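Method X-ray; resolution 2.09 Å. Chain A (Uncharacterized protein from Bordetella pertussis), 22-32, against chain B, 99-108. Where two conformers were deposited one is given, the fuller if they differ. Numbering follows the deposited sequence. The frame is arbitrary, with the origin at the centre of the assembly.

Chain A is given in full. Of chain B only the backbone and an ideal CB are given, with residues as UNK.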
# COMPACT_ATOMS: atom_id res chain seq x y z
N GLU A 22 -5.96 -25.35 -1.84
CA GLU A 22 -6.65 -24.15 -1.43
C GLU A 22 -5.65 -23.21 -0.74
O GLU A 22 -5.69 -21.99 -0.92
CB GLU A 22 -7.81 -24.49 -0.49
CG GLU A 22 -9.03 -25.16 -1.19
CD GLU A 22 -10.11 -25.65 -0.20
OE1 GLU A 22 -10.24 -25.06 0.91
OE2 GLU A 22 -10.84 -26.63 -0.51
N PHE A 23 -4.74 -23.80 0.03
CA PHE A 23 -3.69 -23.06 0.70
C PHE A 23 -2.77 -22.43 -0.33
O PHE A 23 -2.42 -21.25 -0.21
CB PHE A 23 -2.91 -24.02 1.64
CG PHE A 23 -1.96 -23.33 2.58
CD1 PHE A 23 -2.39 -22.89 3.82
CD2 PHE A 23 -0.62 -23.16 2.24
CE1 PHE A 23 -1.51 -22.28 4.69
CE2 PHE A 23 0.27 -22.57 3.14
CZ PHE A 23 -0.19 -22.13 4.36
N LEU A 24 -2.37 -23.18 -1.35
CA LEU A 24 -1.64 -22.57 -2.45
C LEU A 24 -2.35 -21.35 -3.04
O LEU A 24 -1.71 -20.34 -3.27
CB LEU A 24 -1.31 -23.56 -3.54
CG LEU A 24 -0.18 -24.57 -3.22
CD1 LEU A 24 -0.21 -25.73 -4.28
CD2 LEU A 24 1.16 -23.87 -3.22
N HIS A 25 -3.68 -21.39 -3.21
CA HIS A 25 -4.39 -20.24 -3.74
C HIS A 25 -4.44 -19.10 -2.73
O HIS A 25 -4.35 -17.94 -3.12
CB HIS A 25 -5.80 -20.61 -4.21
CG HIS A 25 -5.82 -21.67 -5.26
ND1 HIS A 25 -6.92 -22.45 -5.52
CD2 HIS A 25 -4.85 -22.08 -6.12
CE1 HIS A 25 -6.63 -23.30 -6.49
NE2 HIS A 25 -5.38 -23.09 -6.87
N ALA A 26 -4.58 -19.42 -1.44
CA ALA A 26 -4.44 -18.41 -0.39
C ALA A 26 -3.04 -17.78 -0.43
O ALA A 26 -2.92 -16.57 -0.29
CB ALA A 26 -4.70 -19.01 1.00
N LEU A 27 -2.00 -18.59 -0.62
CA LEU A 27 -0.61 -18.06 -0.74
C LEU A 27 -0.46 -17.08 -1.90
O LEU A 27 0.21 -16.02 -1.73
CB LEU A 27 0.44 -19.18 -0.88
CG LEU A 27 0.80 -19.95 0.41
CD1 LEU A 27 1.46 -21.27 0.07
CD2 LEU A 27 1.70 -19.12 1.38
N GLU A 28 -1.07 -17.44 -3.05
CA GLU A 28 -1.11 -16.61 -4.28
C GLU A 28 -1.76 -15.27 -4.00
O GLU A 28 -1.27 -14.20 -4.42
CB GLU A 28 -1.85 -17.31 -5.44
CG GLU A 28 -0.99 -18.30 -6.32
CD GLU A 28 -1.80 -19.43 -7.08
OE1 GLU A 28 -2.95 -19.21 -7.53
OE2 GLU A 28 -1.29 -20.57 -7.24
N ALA A 29 -2.85 -15.31 -3.23
CA ALA A 29 -3.52 -14.09 -2.79
C ALA A 29 -2.61 -13.25 -1.85
O ALA A 29 -2.47 -12.04 -2.06
CB ALA A 29 -4.90 -14.42 -2.12
N GLU A 30 -2.00 -13.86 -0.85
CA GLU A 30 -1.02 -13.18 -0.01
C GLU A 30 0.07 -12.52 -0.87
O GLU A 30 0.35 -11.34 -0.69
CB GLU A 30 -0.36 -14.16 0.95
CG GLU A 30 0.66 -13.54 1.86
CD GLU A 30 1.27 -14.53 2.82
OE1 GLU A 30 1.27 -15.76 2.54
OE2 GLU A 30 1.77 -14.06 3.86
N THR A 31 0.68 -13.27 -1.79
CA THR A 31 1.75 -12.70 -2.65
C THR A 31 1.22 -11.49 -3.42
O THR A 31 1.88 -10.44 -3.49
CB THR A 31 2.30 -13.71 -3.68
OG1 THR A 31 2.86 -14.85 -3.01
CG2 THR A 31 3.42 -13.05 -4.55
N GLU A 32 0.01 -11.61 -3.97
CA GLU A 32 -0.61 -10.52 -4.72
C GLU A 32 -0.72 -9.27 -3.83
O GLU A 32 -0.34 -8.19 -4.25
CB GLU A 32 -1.99 -10.92 -5.25
CG GLU A 32 -2.51 -10.03 -6.39
CD GLU A 32 -3.14 -8.69 -5.95
OE1 GLU A 32 -3.77 -8.59 -4.85
OE2 GLU A 32 -3.02 -7.73 -6.75
N UNK B 99 4.15 -33.15 -3.35
CA UNK B 99 4.66 -32.11 -4.23
C UNK B 99 3.93 -30.78 -3.99
O UNK B 99 4.58 -29.71 -3.84
CB UNK B 99 4.52 -32.54 -5.69
N UNK B 100 2.60 -30.83 -3.93
CA UNK B 100 1.80 -29.65 -3.62
C UNK B 100 2.20 -29.05 -2.26
O UNK B 100 2.34 -27.83 -2.12
CB UNK B 100 0.31 -30.01 -3.62
N UNK B 101 2.42 -29.91 -1.28
CA UNK B 101 2.77 -29.46 0.06
C UNK B 101 4.15 -28.80 0.12
O UNK B 101 4.33 -27.79 0.82
CB UNK B 101 2.72 -30.64 1.03
N UNK B 102 5.13 -29.41 -0.56
CA UNK B 102 6.46 -28.84 -0.66
C UNK B 102 6.38 -27.50 -1.34
O UNK B 102 7.07 -26.57 -0.94
CB UNK B 102 7.41 -29.77 -1.42
N UNK B 103 5.55 -27.40 -2.38
CA UNK B 103 5.40 -26.16 -3.12
C UNK B 103 4.85 -25.09 -2.16
O UNK B 103 5.34 -23.96 -2.11
CB UNK B 103 4.48 -26.35 -4.33
N UNK B 104 3.88 -25.47 -1.35
CA UNK B 104 3.24 -24.56 -0.41
C UNK B 104 4.24 -24.06 0.62
O UNK B 104 4.24 -22.90 0.98
CB UNK B 104 2.06 -25.25 0.28
N UNK B 105 5.10 -24.96 1.09
CA UNK B 105 6.09 -24.59 2.10
C UNK B 105 7.07 -23.57 1.54
O UNK B 105 7.38 -22.58 2.20
CB UNK B 105 6.84 -25.83 2.60
N UNK B 106 7.53 -23.80 0.32
CA UNK B 106 8.44 -22.85 -0.32
C UNK B 106 7.79 -21.48 -0.52
O UNK B 106 8.42 -20.45 -0.28
CB UNK B 106 8.91 -23.40 -1.67
N UNK B 107 6.55 -21.50 -0.98
CA UNK B 107 5.80 -20.28 -1.29
C UNK B 107 5.53 -19.53 0.01
O UNK B 107 5.75 -18.32 0.11
CB UNK B 107 4.49 -20.60 -2.02
N UNK B 108 5.15 -20.25 1.04
CA UNK B 108 4.98 -19.64 2.34
C UNK B 108 6.27 -18.95 2.84
O UNK B 108 6.25 -17.82 3.38
CB UNK B 108 4.53 -20.70 3.34

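Both stretches are helical and run in nearly the same direction, their axes 22° apart and 9.7 Å from each other at closest approach. Chain A offers chain B a ridge of A:Phe23, A:Leu24 and A:Leu27, followed by the hydroxyl of A:Thr31. All ten positions of chain B have helical backbone angles, so any residue comfortable in a helix is admissible unless chain A says otherwise.

Position 99 has nothing of chain A within 5.5 Å of its CB, and chain A sets no demand; it is B:Ala99. Position 100 points sideways, its ideal CB 4.4 Å from A:Leu24 CD1. A small or medium side chain, apolar or polar, could lie beside that methyl. The residue is B:Asn100, whose CB lies 4.3 Å from A:Leu24 CD1 and whose ND2 is hydrogen-bonded elsewhere in the structure.

Positions 101 and 102 make no contact: the first points away from chain A, the second is out of reach. Both are alanine, B:Ala101 and B:Ala102, a residue that favours helix.

Position 103 points sideways, with A:Leu24 CD2 4.3 Å from its ideal CB. A flexible chain with an aliphatic stem would suit, since the stem can cover the methyl while a polar end goes elsewhere. B:Gln103 is such a residue: with chi1 and chi2 both t, it brings CG to 3.9 Å from A:Leu24 CD2.

Position 104 is hemmed in by three apolar side chains. CA-to-CB points toward chain A, and its ideal CB already lies 3.9 Å from both A:Leu24 CD2 and A:Phe23 CD2 and 4.0 Å from A:Leu27 CD1. With three apolar groups at contact distance, a small side chain is indicated: alanine, perhaps glycine or serine. It is B:Ala104, whose methyl packs against all three. The backbone is close too, with A:Leu24 CD2 3.6 Å from B:Ala104 CA.

Positions 105 and 106 have no chain A atom near their CBs, so long charged residues are acceptable. They are B:Arg105, pointing away, and B:Glu106, whose end leads away.

Position 107 points toward chain A, its ideal CB 3.7 Å from A:Leu27 CD1. Farther along lies A:Thr31 OG1, a group able to donate or accept. A medium to long side chain is wanted, flat or slender enough to pass A:Leu27, with a polar tip; histidine or glutamine could be considered. B:His107, with chi1 t, meets both conditions. A:Leu27 CB sits over one face of its ring, 3.6 Å from the centroid in a CH-pi contact, while at the ring edge B:His107 NE2 donates a hydrogen bond of 2.8 Å to A:Thr31 OG1.

Position 108 points sideways; its ideal CB is 3.8 Å from A:Leu27 CD2 and 4.7 Å from A:Phe23 CE2. A medium apolar residue or a compact polar one would fit. It is B:Asn108: its ND2 approaches the edge of the A:Phe23 ring, 3.9 Å from CZ, and its OD1, hydrogen-bonded elsewhere, lies 3.6 Å from A:Leu27 CD2.

Chain B (99-108) ANAAQAREHN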
# COMPACT_ATOMS: atom_id res chain seq x y z
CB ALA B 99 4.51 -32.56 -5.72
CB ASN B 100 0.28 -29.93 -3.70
CG ASN B 100 -0.16 -30.24 -5.11
OD1 ASN B 100 0.56 -29.94 -6.05
ND2 ASN B 100 -1.31 -30.87 -5.27
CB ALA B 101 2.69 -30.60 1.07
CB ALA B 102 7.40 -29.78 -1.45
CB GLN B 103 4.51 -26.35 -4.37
CG GLN B 103 4.34 -25.08 -5.18
CD GLN B 103 3.38 -25.23 -6.32
OE1 GLN B 103 3.15 -26.32 -6.80
NE2 GLN B 103 2.83 -24.12 -6.81
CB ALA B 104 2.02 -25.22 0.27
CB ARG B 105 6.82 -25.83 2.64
CG ARG B 105 5.97 -26.62 3.64
CD ARG B 105 6.77 -27.78 4.27
NE ARG B 105 7.15 -28.77 3.28
CZ ARG B 105 6.47 -29.88 2.99
NH1 ARG B 105 5.34 -30.20 3.62
NH2 ARG B 105 6.93 -30.69 2.06
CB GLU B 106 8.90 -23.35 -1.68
CG GLU B 106 9.78 -24.54 -1.60
CD GLU B 106 10.46 -24.82 -2.93
OE1 GLU B 106 10.72 -23.85 -3.69
OE2 GLU B 106 10.74 -26.01 -3.20
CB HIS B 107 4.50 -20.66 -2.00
CG HIS B 107 3.78 -19.53 -2.65
ND1 HIS B 107 2.76 -19.74 -3.57
CD2 HIS B 107 3.89 -18.19 -2.51
CE1 HIS B 107 2.30 -18.57 -3.97
NE2 HIS B 107 2.98 -17.62 -3.36
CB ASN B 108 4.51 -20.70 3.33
CG ASN B 108 3.76 -20.11 4.48
OD1 ASN B 108 3.51 -18.92 4.52
ND2 ASN B 108 3.38 -20.94 5.42
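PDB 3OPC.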